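Local coordinates for galactose-binding-like protein (Bacteroides thetaiotaomicron, PDB 7M1B), which is a SusE-like protein that probably binds galactose-type sugars, and may belong to a group with some capacity to degrade glycans, at residues V119-G125 with T195-Y201; L207-T212 with T227-F232; K220-H226 with W241-Y247; Y283-G287 with T362-A366. One frame throughout, in Å; residues are numbered along the deposited sequence.

Contact 1: residues V119-G125 with T195-Y201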
# COMPACT_ATOMS: atom_id res chain seq x y z
N VAL A 119 -6.49 0.71 -20.33
CA VAL A 119 -7.34 1.28 -19.31
C VAL A 119 -7.86 0.13 -18.45
O VAL A 119 -8.49 -0.84 -18.94
CB VAL A 119 -8.51 2.05 -19.95
CG1 VAL A 119 -9.33 2.85 -18.95
CG2 VAL A 119 -8.03 2.99 -21.08
N ASN A 120 -7.53 0.19 -17.16
CA ASN A 120 -7.90 -0.91 -16.27
C ASN A 120 -8.74 -0.37 -15.12
O ASN A 120 -8.60 0.78 -14.70
CB ASN A 120 -6.68 -1.54 -15.59
CG ASN A 120 -5.60 -1.94 -16.57
OD1 ASN A 120 -4.42 -1.65 -16.34
ND2 ASN A 120 -5.97 -2.68 -17.59
N PRO A 121 -9.61 -1.21 -14.50
CA PRO A 121 -10.31 -0.75 -13.31
C PRO A 121 -9.32 -0.50 -12.17
O PRO A 121 -8.29 -1.17 -12.05
CB PRO A 121 -11.19 -1.95 -12.92
CG PRO A 121 -11.19 -2.89 -14.09
CD PRO A 121 -9.95 -2.57 -14.93
N THR A 122 -9.67 0.51 -11.35
CA THR A 122 -9.02 0.70 -10.05
C THR A 122 -10.11 1.06 -9.02
O THR A 122 -11.31 1.16 -9.35
CB THR A 122 -7.91 1.78 -10.09
OG1 THR A 122 -7.14 1.74 -8.87
CG2 THR A 122 -8.45 3.19 -10.29
N PHE A 123 -9.71 1.24 -7.75
CA PHE A 123 -10.68 1.52 -6.69
C PHE A 123 -11.38 2.83 -6.96
O PHE A 123 -10.72 3.87 -7.02
CB PHE A 123 -10.00 1.45 -5.32
CG PHE A 123 -9.50 0.04 -5.16
CD1 PHE A 123 -10.41 -0.94 -4.69
CD2 PHE A 123 -8.18 -0.36 -5.40
CE1 PHE A 123 -10.03 -2.26 -4.64
CE2 PHE A 123 -7.79 -1.70 -5.34
CZ PHE A 123 -8.72 -2.64 -4.89
N GLY A 124 -12.70 2.74 -7.25
CA GLY A 124 -13.58 3.89 -7.46
C GLY A 124 -13.31 4.57 -8.81
O GLY A 124 -13.77 5.68 -9.08
N GLY A 125 -12.67 3.88 -9.75
CA GLY A 125 -12.47 4.49 -11.07
C GLY A 125 -11.62 3.64 -12.00
O GLY A 125 -11.73 2.42 -12.06
N THR A 195 -14.15 2.34 -23.76
CA THR A 195 -14.13 1.08 -23.03
C THR A 195 -15.24 1.10 -21.99
O THR A 195 -15.60 2.18 -21.48
CB THR A 195 -12.74 0.77 -22.44
OG1 THR A 195 -12.71 -0.52 -21.82
CG2 THR A 195 -12.31 1.77 -21.39
N THR A 196 -15.82 -0.08 -21.73
CA THR A 196 -16.79 -0.23 -20.64
C THR A 196 -16.14 -1.03 -19.52
O THR A 196 -15.66 -2.13 -19.79
CB THR A 196 -18.06 -0.95 -21.09
OG1 THR A 196 -18.67 -0.15 -22.10
CG2 THR A 196 -19.00 -1.27 -19.94
N LEU A 197 -16.02 -0.44 -18.32
CA LEU A 197 -15.29 -1.11 -17.24
C LEU A 197 -16.04 -0.95 -15.93
O LEU A 197 -16.72 0.04 -15.72
CB LEU A 197 -13.88 -0.53 -17.04
CG LEU A 197 -12.91 -0.73 -18.21
CD1 LEU A 197 -11.64 0.13 -18.02
CD2 LEU A 197 -12.55 -2.22 -18.37
N THR A 198 -15.90 -1.97 -15.06
CA THR A 198 -16.40 -1.83 -13.71
C THR A 198 -15.28 -1.46 -12.75
O THR A 198 -14.32 -2.21 -12.63
CB THR A 198 -17.03 -3.16 -13.27
OG1 THR A 198 -18.06 -3.52 -14.22
CG2 THR A 198 -17.59 -3.14 -11.85
N PRO A 199 -15.38 -0.31 -12.05
CA PRO A 199 -14.43 0.04 -10.99
C PRO A 199 -14.29 -1.05 -9.94
O PRO A 199 -15.27 -1.80 -9.63
CB PRO A 199 -15.04 1.32 -10.38
CG PRO A 199 -15.71 1.95 -11.56
CD PRO A 199 -16.39 0.75 -12.22
N LEU A 200 -13.06 -1.12 -9.40
CA LEU A 200 -12.89 -2.06 -8.32
C LEU A 200 -13.51 -1.59 -7.01
O LEU A 200 -13.62 -0.40 -6.72
CB LEU A 200 -11.38 -2.23 -8.05
CG LEU A 200 -10.55 -2.72 -9.25
CD1 LEU A 200 -9.12 -3.04 -8.81
CD2 LEU A 200 -11.16 -3.99 -9.88
N TYR A 201 -13.95 -2.60 -6.23
CA TYR A 201 -14.57 -2.40 -4.92
C TYR A 201 -13.80 -3.24 -3.89
O TYR A 201 -13.53 -4.42 -4.14
CB TYR A 201 -16.01 -2.90 -5.05
CG TYR A 201 -16.96 -2.69 -3.90
CD1 TYR A 201 -16.90 -3.47 -2.73
CD2 TYR A 201 -18.02 -1.81 -4.04
CE1 TYR A 201 -17.83 -3.29 -1.71
CE2 TYR A 201 -18.96 -1.64 -3.04
CZ TYR A 201 -18.88 -2.39 -1.89
OH TYR A 201 -19.84 -2.18 -0.95
O HOH W 1 -10.03 -1.12 -21.31
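The side chain of L200 lies against F123: its CB sits over one face of the ring, 3.9 Å from the centroid and displaced toward the rim, while CD1 comes near CE2 and CZ. The two side chains cross at a slant. CG of F123 stands anti to its own carbonyl carbon (chi1 -62°), which brings the ring back over L200 although CB of F123 starts out pointing away from it. With an alanine here the CB and CD1 of L200 would probably lose their aromatic cover, leaving that leucine freer to turn. The other leucine branch, CD2, meets P121 CB at 3.7 Å. Strands 118-122 and 193-197 are outermost strands of the two antiparallel sheets of a beta-sandwich domain; the type II turn T122-G125 returns the first into strand 125-131, while the second runs on toward the C-terminal domain. Beyond the strands a single bridge joins F123 to L200. L200 N donates to T122 O at 2.9 Å from above the carbonyl plane, and G125 N reaches that oxygen from the opposite face; G124 N gives L200 O a weak bond of 3.3 Å. Between the sheets, L197 CD1 packs on V119 CG1 at 3.7 Å, and V119 CG1 also meets T195 CG2 at 4.0 Å. One water links V119 O to T195 OG1, donating a proton to V119 O.

Contact 2: residues L207-T212 with T227-F232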
# COMPACT_ATOMS: atom_id res chain seq x y z
N LEU A 207 -8.48 -12.81 6.66
CA LEU A 207 -7.37 -12.82 7.58
C LEU A 207 -6.86 -14.24 7.88
O LEU A 207 -5.69 -14.42 8.28
CB LEU A 207 -7.74 -12.08 8.87
CG LEU A 207 -7.81 -10.55 8.69
CD1 LEU A 207 -8.53 -9.88 9.88
CD2 LEU A 207 -6.41 -9.91 8.48
N THR A 208 -7.76 -15.24 7.82
CA THR A 208 -7.36 -16.57 8.21
C THR A 208 -6.40 -17.22 7.24
O THR A 208 -5.63 -18.10 7.68
CB THR A 208 -8.59 -17.49 8.31
OG1 THR A 208 -9.11 -17.83 7.01
CG2 THR A 208 -9.73 -16.94 9.12
N LYS A 209 -6.23 -16.60 6.04
CA LYS A 209 -5.27 -17.12 5.05
C LYS A 209 -3.89 -16.45 5.20
O LYS A 209 -2.92 -16.97 4.61
CB LYS A 209 -5.77 -16.95 3.60
CG LYS A 209 -7.16 -17.56 3.28
CD LYS A 209 -7.54 -17.43 1.83
CE LYS A 209 -8.78 -18.26 1.47
NZ LYS A 209 -8.91 -18.34 -0.00
N PHE A 210 -3.76 -15.45 6.08
CA PHE A 210 -2.48 -14.77 6.24
C PHE A 210 -1.52 -15.57 7.13
O PHE A 210 -1.93 -16.08 8.23
CB PHE A 210 -2.65 -13.39 6.91
CG PHE A 210 -3.15 -12.32 5.98
CD1 PHE A 210 -4.42 -12.40 5.37
CD2 PHE A 210 -2.42 -11.14 5.82
CE1 PHE A 210 -4.85 -11.37 4.55
CE2 PHE A 210 -2.89 -10.11 5.01
CZ PHE A 210 -4.13 -10.22 4.37
N LYS A 211 -0.32 -15.82 6.65
CA LYS A 211 0.67 -16.67 7.34
C LYS A 211 2.06 -16.05 7.34
O LYS A 211 2.44 -15.33 6.39
CB LYS A 211 0.73 -18.04 6.66
CG LYS A 211 -0.56 -18.85 6.70
CD LYS A 211 -0.93 -19.26 8.16
CE LYS A 211 -2.38 -19.72 8.21
NZ LYS A 211 -2.79 -20.35 9.51
N THR A 212 2.86 -16.33 8.38
CA THR A 212 4.26 -15.98 8.35
C THR A 212 4.92 -16.62 7.13
O THR A 212 4.57 -17.75 6.73
CB THR A 212 4.95 -16.48 9.62
OG1 THR A 212 4.21 -15.98 10.74
CG2 THR A 212 6.39 -15.99 9.71
N THR A 227 3.57 -14.89 17.48
CA THR A 227 4.20 -15.01 16.17
C THR A 227 3.74 -13.89 15.26
O THR A 227 2.79 -13.16 15.54
CB THR A 227 4.00 -16.37 15.47
OG1 THR A 227 2.66 -16.36 14.94
CG2 THR A 227 4.27 -17.53 16.39
N LEU A 228 4.40 -13.75 14.09
CA LEU A 228 3.91 -12.76 13.14
C LEU A 228 2.43 -12.92 12.82
O LEU A 228 1.75 -11.94 12.54
CB LEU A 228 4.81 -12.80 11.87
CG LEU A 228 4.59 -11.64 10.89
CD1 LEU A 228 4.88 -10.30 11.49
CD2 LEU A 228 5.41 -11.90 9.64
N GLU A 229 1.94 -14.19 12.84
CA GLU A 229 0.54 -14.41 12.45
C GLU A 229 -0.43 -13.81 13.48
O GLU A 229 -1.60 -13.57 13.12
CB GLU A 229 0.28 -15.92 12.33
CG GLU A 229 -0.93 -16.23 11.50
CD GLU A 229 -1.32 -17.69 11.64
OE1 GLU A 229 -0.37 -18.59 11.75
OE2 GLU A 229 -2.55 -17.93 11.48
N SER A 230 0.01 -13.42 14.69
CA SER A 230 -0.81 -12.68 15.62
C SER A 230 -1.28 -11.36 15.05
O SER A 230 -2.29 -10.80 15.51
CB SER A 230 0.04 -12.45 16.87
OG SER A 230 0.22 -13.67 17.58
N LEU A 231 -0.59 -10.82 14.02
CA LEU A 231 -1.10 -9.57 13.46
C LEU A 231 -2.39 -9.74 12.67
O LEU A 231 -3.04 -8.73 12.32
CB LEU A 231 -0.09 -8.88 12.53
CG LEU A 231 1.29 -8.59 13.18
CD1 LEU A 231 2.12 -7.83 12.10
CD2 LEU A 231 1.07 -7.68 14.44
N PHE A 232 -2.83 -11.00 12.50
CA PHE A 232 -4.00 -11.23 11.65
C PHE A 232 -5.00 -12.13 12.39
O PHE A 232 -5.87 -12.70 11.71
CB PHE A 232 -3.49 -12.02 10.42
CG PHE A 232 -2.28 -11.40 9.73
CD1 PHE A 232 -2.31 -10.11 9.18
CD2 PHE A 232 -1.03 -12.07 9.81
CE1 PHE A 232 -1.19 -9.54 8.58
CE2 PHE A 232 0.09 -11.46 9.23
CZ PHE A 232 0.05 -10.20 8.67
O HOH W 2 -5.21 -18.38 10.34
O HOH W 3 1.75 -18.37 10.19
O HOH W 4 3.49 -17.94 12.73
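F210 packs onto F232 where a 3-10 turn, 207-209, and the short strand 211-212 meet a second 3-10 turn, 228-231, at the margin of the C-terminal domain, a fold consistent with a galactose-binding-domain-like beta-sandwich. This is the tight half. CB of F210 lies over the F232 ring, 3.8 Å from its centroid, and F210 CD2 comes within 3.4 Å of F232 CE1 on that same face. The two ring planes are turned 38° to each other, an oblique pairing, and L231 CB covers the opposite face of F232. With CG anti to the carbonyl carbon (chi1 -51°), the F232 ring is carried in beneath F210, while L207 CD2 stands at its edge and L207 CB touches F232 O. F260 of strand 256-274 also meets the F232 ring, joining it to the interior.

The other half is polar and wet. K211 and E229 lie side by side, pointing the same way, the lysine bent at chi2 (-65°) so that NZ comes down on E229 OE2 at 3.1 Å, above the carboxylate plane, in a salt bridge. A glutamine in place of E229 would probably leave the K211 ammonium without its opposite charge. Waters extend the link: one lies within hydrogen-bonding distance of T208 O and E229 OE2, with more acceptors around it than it has protons, and another accepts from T212 N and donates to E229 OE1 at 2.6 Å. T227 OG1 takes E229 N in an ST turn, and a further water lies between that hydroxyl and T212 OG1, 2.9 Å from the latter.

Contact 3: residues K220-H226 with W241-Y247. With EDO (1,2-ethanediol), chain B.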
# COMPACT_ATOMS: atom_id res chain seq x y z
N LYS A 220 13.03 -11.74 12.97
CA LYS A 220 12.15 -12.70 13.61
C LYS A 220 11.09 -11.92 14.41
O LYS A 220 11.41 -10.90 15.07
CB LYS A 220 12.95 -13.62 14.53
CG LYS A 220 13.84 -14.66 13.85
CD LYS A 220 14.54 -15.58 14.86
CE LYS A 220 15.52 -16.53 14.24
NZ LYS A 220 16.40 -17.20 15.25
N MET A 221 9.84 -12.47 14.42
CA MET A 221 8.74 -11.76 15.07
C MET A 221 8.03 -12.71 16.06
O MET A 221 6.82 -12.60 16.24
CB MET A 221 7.78 -11.15 14.04
CG MET A 221 8.44 -9.93 13.27
SD MET A 221 8.73 -8.55 14.39
CE MET A 221 7.07 -7.92 14.52
N ASP A 222 8.79 -13.66 16.59
CA ASP A 222 8.21 -14.72 17.44
C ASP A 222 8.67 -14.59 18.91
O ASP A 222 8.58 -15.56 19.70
CB ASP A 222 8.60 -16.13 16.90
CG ASP A 222 10.06 -16.42 17.00
OD1 ASP A 222 10.82 -15.45 17.18
OD2 ASP A 222 10.41 -17.62 16.85
N ASN A 223 8.93 -13.36 19.35
CA ASN A 223 9.33 -13.16 20.73
C ASN A 223 8.05 -13.07 21.60
O ASN A 223 6.91 -12.82 21.15
CB ASN A 223 10.15 -11.86 20.85
CG ASN A 223 11.04 -11.81 22.09
OD1 ASN A 223 11.08 -12.77 22.90
ND2 ASN A 223 11.74 -10.70 22.27
N ALA A 224 8.23 -13.31 22.92
CA ALA A 224 7.28 -13.01 23.99
C ALA A 224 5.98 -13.80 23.78
O ALA A 224 4.87 -13.31 24.04
CB ALA A 224 7.01 -11.51 24.14
N GLY A 225 6.11 -15.00 23.20
CA GLY A 225 5.00 -15.93 23.19
C GLY A 225 4.06 -15.79 22.03
O GLY A 225 3.12 -16.54 21.93
N HIS A 226 4.41 -14.94 21.03
CA HIS A 226 3.50 -14.77 19.91
C HIS A 226 4.26 -15.02 18.60
O HIS A 226 5.38 -15.54 18.62
CB HIS A 226 2.78 -13.39 19.90
CG HIS A 226 1.58 -13.27 20.79
ND1 HIS A 226 0.27 -13.43 20.27
CD2 HIS A 226 1.44 -12.92 22.08
CE1 HIS A 226 -0.60 -13.21 21.24
NE2 HIS A 226 0.11 -12.87 22.37
N TRP A 241 -4.05 -7.14 24.67
CA TRP A 241 -2.67 -7.60 24.98
C TRP A 241 -2.06 -8.31 23.75
O TRP A 241 -0.99 -8.96 23.84
CB TRP A 241 -2.65 -8.52 26.24
CG TRP A 241 -2.03 -7.77 27.40
CD1 TRP A 241 -0.79 -8.02 27.97
CD2 TRP A 241 -2.56 -6.63 28.11
NE1 TRP A 241 -0.57 -7.12 28.96
CE2 TRP A 241 -1.60 -6.24 29.05
CE3 TRP A 241 -3.73 -5.85 27.97
CZ2 TRP A 241 -1.79 -5.19 29.93
CZ3 TRP A 241 -3.91 -4.76 28.81
CH2 TRP A 241 -2.94 -4.44 29.77
N ASN A 242 -2.70 -8.22 22.57
CA ASN A 242 -2.15 -8.96 21.43
C ASN A 242 -0.98 -8.22 20.76
O ASN A 242 -0.88 -6.99 20.83
CB ASN A 242 -3.24 -8.97 20.35
CG ASN A 242 -2.91 -9.91 19.20
OD1 ASN A 242 -2.55 -11.06 19.44
ND2 ASN A 242 -2.80 -9.41 17.98
N TYR A 243 -0.03 -9.01 20.22
CA TYR A 243 1.02 -8.33 19.46
C TYR A 243 1.79 -9.42 18.71
O TYR A 243 1.63 -10.60 18.96
CB TYR A 243 2.07 -7.72 20.44
CG TYR A 243 2.52 -8.63 21.57
CD1 TYR A 243 3.49 -9.66 21.38
CD2 TYR A 243 2.04 -8.45 22.86
CE1 TYR A 243 3.88 -10.51 22.41
CE2 TYR A 243 2.40 -9.29 23.89
CZ TYR A 243 3.38 -10.26 23.69
OH TYR A 243 3.67 -11.06 24.74
N ALA A 244 2.56 -8.97 17.70
CA ALA A 244 3.74 -9.73 17.24
C ALA A 244 4.95 -8.90 17.68
O ALA A 244 5.00 -7.66 17.49
CB ALA A 244 3.75 -9.90 15.72
N HIS A 245 5.97 -9.56 18.23
CA HIS A 245 7.03 -8.85 18.96
C HIS A 245 8.38 -9.36 18.48
O HIS A 245 8.57 -10.58 18.38
CB HIS A 245 6.91 -9.23 20.47
CG HIS A 245 7.64 -8.31 21.39
ND1 HIS A 245 9.04 -8.15 21.39
CD2 HIS A 245 7.20 -7.55 22.42
CE1 HIS A 245 9.36 -7.28 22.35
NE2 HIS A 245 8.26 -6.97 23.04
N GLY A 246 9.21 -8.36 18.01
CA GLY A 246 10.57 -8.74 17.63
C GLY A 246 11.59 -8.78 18.76
O GLY A 246 11.25 -8.91 19.92
N TYR A 247 12.86 -8.88 18.33
CA TYR A 247 14.00 -8.85 19.23
C TYR A 247 14.75 -7.53 19.11
O TYR A 247 14.73 -6.98 18.06
CB TYR A 247 14.90 -10.05 18.94
CG TYR A 247 14.21 -11.39 19.09
CD1 TYR A 247 14.18 -12.03 20.32
CD2 TYR A 247 13.40 -11.93 18.05
CE1 TYR A 247 13.51 -13.24 20.49
CE2 TYR A 247 12.73 -13.14 18.19
CZ TYR A 247 12.72 -13.74 19.44
OH TYR A 247 12.02 -14.90 19.56
C1 EDO B . 5.23 -8.37 26.74
O1 EDO B . 4.57 -7.31 27.42
C2 EDO B . 5.89 -7.86 25.51
O2 EDO B . 6.50 -6.53 25.57
O HOH W 5 13.23 -8.92 15.50
O HOH W 6 5.61 -12.31 18.74
O HOH W 7 11.56 -16.06 22.00
O HOH W 8 -0.58 -11.46 25.03
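N223 lies flat against the ring of Y247, its amide plane only 15° from the ring plane and its CB over the face, 3.7 Å from the centroid. CG anti to the backbone N (chi1 -158°) lays the amide there and aims ND2 at G246 O, 3.0 Å away and in the plane of the amide. H245 ND1 reaches the same carbonyl oxygen from its opposite face, so two side chains grip it. The backbone N of N223 donates to H245 O at 3.0 Å. Beyond the ring, Y247 OH gives its proton to D222 OD1 at 2.7 Å, meeting the carboxylate from above its plane, and accepts one from a water.

At the far end Y243 adopts the hindered rotamer with CG between the backbone N and carbonyl carbon (chi1 45°). This swings the phenol past H226 to put OH on a lone pair of A224 O, 2.6 Å away, in the carbonyl plane. H226 turns an edge onto the Y243 face, CD2 standing 3.4 Å from CE1, and its ND1 is held by S230 OG. Y243 N is buried without a partner. H245 NE2 makes a weak bond to a 1,2-ethanediol, probably from the crystallisation liquor, which R276 also holds.

M221, bent at chi2 and chi3, tucks CE toward A244 CB. The short strand 244-245 pairs antiparallel with strand 370-380, A244 bonding to M371, so that the 220-226 loop runs along the edge of 244-245 away from strand 370-380, with V370 touching Y243 and H245.

Contact 4: residues Y283-G287 with T362-A366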
# COMPACT_ATOMS: atom_id res chain seq x y z
N TYR A 283 1.74 2.97 23.27
CA TYR A 283 1.73 3.66 21.99
C TYR A 283 2.95 4.56 21.80
O TYR A 283 3.47 5.22 22.74
CB TYR A 283 0.41 4.45 21.79
CG TYR A 283 -0.83 3.62 21.61
CD1 TYR A 283 -0.84 2.48 20.79
CD2 TYR A 283 -2.04 4.01 22.20
CE1 TYR A 283 -2.01 1.74 20.61
CE2 TYR A 283 -3.23 3.28 22.01
CZ TYR A 283 -3.22 2.20 21.16
OH TYR A 283 -4.35 1.43 20.99
N TYR A 284 3.39 4.62 20.56
CA TYR A 284 4.40 5.56 20.08
C TYR A 284 5.75 5.34 20.82
O TYR A 284 6.50 6.29 21.04
CB TYR A 284 3.88 7.00 20.26
CG TYR A 284 2.73 7.27 19.33
CD1 TYR A 284 2.92 7.40 17.96
CD2 TYR A 284 1.47 7.40 19.87
CE1 TYR A 284 1.84 7.64 17.10
CE2 TYR A 284 0.38 7.61 19.02
CZ TYR A 284 0.59 7.79 17.65
OH TYR A 284 -0.45 7.99 16.78
N ARG A 285 6.01 4.09 21.18
CA ARG A 285 7.31 3.69 21.75
C ARG A 285 7.30 2.15 21.79
O ARG A 285 6.37 1.51 21.28
CB ARG A 285 7.44 4.23 23.19
CG ARG A 285 6.50 3.63 24.26
CD ARG A 285 6.72 4.12 25.72
NE ARG A 285 5.96 3.36 26.75
CZ ARG A 285 6.37 2.35 27.55
NH1 ARG A 285 7.61 1.88 27.44
NH2 ARG A 285 5.53 1.80 28.44
N ALA A 286 8.44 1.57 22.23
CA ALA A 286 8.49 0.14 22.50
C ALA A 286 8.04 -0.71 21.31
O ALA A 286 7.16 -1.58 21.41
CB ALA A 286 7.68 -0.18 23.76
N GLY A 287 8.64 -0.39 20.17
CA GLY A 287 8.47 -1.19 18.97
C GLY A 287 7.48 -0.58 17.98
O GLY A 287 7.42 -1.11 16.88
N THR A 362 11.54 3.84 13.96
CA THR A 362 10.54 3.61 15.00
C THR A 362 10.27 4.92 15.75
O THR A 362 11.08 5.86 15.64
CB THR A 362 11.01 2.54 15.97
OG1 THR A 362 12.29 3.00 16.45
CG2 THR A 362 11.16 1.17 15.32
N HIS A 363 9.11 5.03 16.41
CA HIS A 363 8.73 6.25 17.09
C HIS A 363 9.75 6.63 18.18
O HIS A 363 10.11 7.81 18.31
CB HIS A 363 7.33 6.15 17.70
CG HIS A 363 6.27 6.39 16.66
ND1 HIS A 363 6.14 7.63 16.03
CD2 HIS A 363 5.40 5.55 16.05
CE1 HIS A 363 5.10 7.57 15.19
NE2 HIS A 363 4.60 6.30 15.22
N ASP A 364 10.27 5.64 18.92
CA ASP A 364 11.26 5.96 19.99
C ASP A 364 12.71 5.83 19.50
O ASP A 364 13.63 6.10 20.30
CB ASP A 364 10.98 5.15 21.28
CG ASP A 364 11.27 3.66 21.16
OD1 ASP A 364 11.74 3.19 20.10
OD2 ASP A 364 10.92 2.93 22.16
N GLY A 365 12.89 5.47 18.21
CA GLY A 365 14.21 5.29 17.62
C GLY A 365 14.97 4.05 18.03
O GLY A 365 16.00 3.79 17.43
N ALA A 366 14.45 3.23 18.97
CA ALA A 366 15.13 1.99 19.35
C ALA A 366 14.98 0.92 18.27
O ALA A 366 13.96 0.90 17.55
CB ALA A 366 14.51 1.45 20.63
O HOH W 9 10.99 0.86 19.07
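Y284 turns its ring edge onto the imidazole face of H363, joining two loops of the C-terminal domain, whose family places it with galactose-binding-like beta-sandwiches: loop 283-287 follows strand 256-274, and loop 362-366 lies between strands 352-362 and 370-380. CD1 of Y284 stands over the centre of the imidazole, 3.4 Å above its plane, and the ring planes are 77° apart: a T-shaped, edge-to-face pair. Both side chains place CG anti to their carbonyl carbon (chi1 -68° for Y284), and they run alongside each other in the same direction. Y284 OH bonds to I319 O and H363 NE2 to S318 OG, which fixes where the two rings' ends lie and probably keeps the imidazole from turning.

R285 comes next. Its CA and CB pass D364 OD2, with CB at 3.9 Å, but its guanidinium leads away from the aspartate; NE bonds to S281 O and the guanidinium makes a cation-pi contact with Y282. A286 then supplies the direct polar link: its N donates to D364 OD2 at 2.8 Å, approaching from above the carboxylate plane on a nearly straight path (163° at the hydrogen). G287 N follows, giving its proton to a water that also lies 2.7 Å from D364 OD1 and probably donates to it. One carboxylate thus serves both loops, since OD1 also closes an Asx turn on its own side by taking the proton of A366 N at 2.9 Å.

Overall arrangement
Contact 1 stands apart, in the sandwich that opens the modelled chain, about 39 Å between centres from contacts 3 and 4, and joins strands of two separate sheets mainly through apolar and CH-pi packing. The other three lie in the C-terminal domain. Contacts 2 and 3 touch through a probable hydrogen bond from N242 ND2 to S230 O, and their segments alternate along the chain; both reach the same large sheet. Contact 2 sets a buried aromatic pair beside a watery salt bridge, whereas contact 3, farther out, relies on side-chain-to-backbone hydrogen bonds around tyrosines and histidines. Contact 4 is the smallest, joining loops through one carboxylate and one ring pair. None is wholly core; all are partly buried.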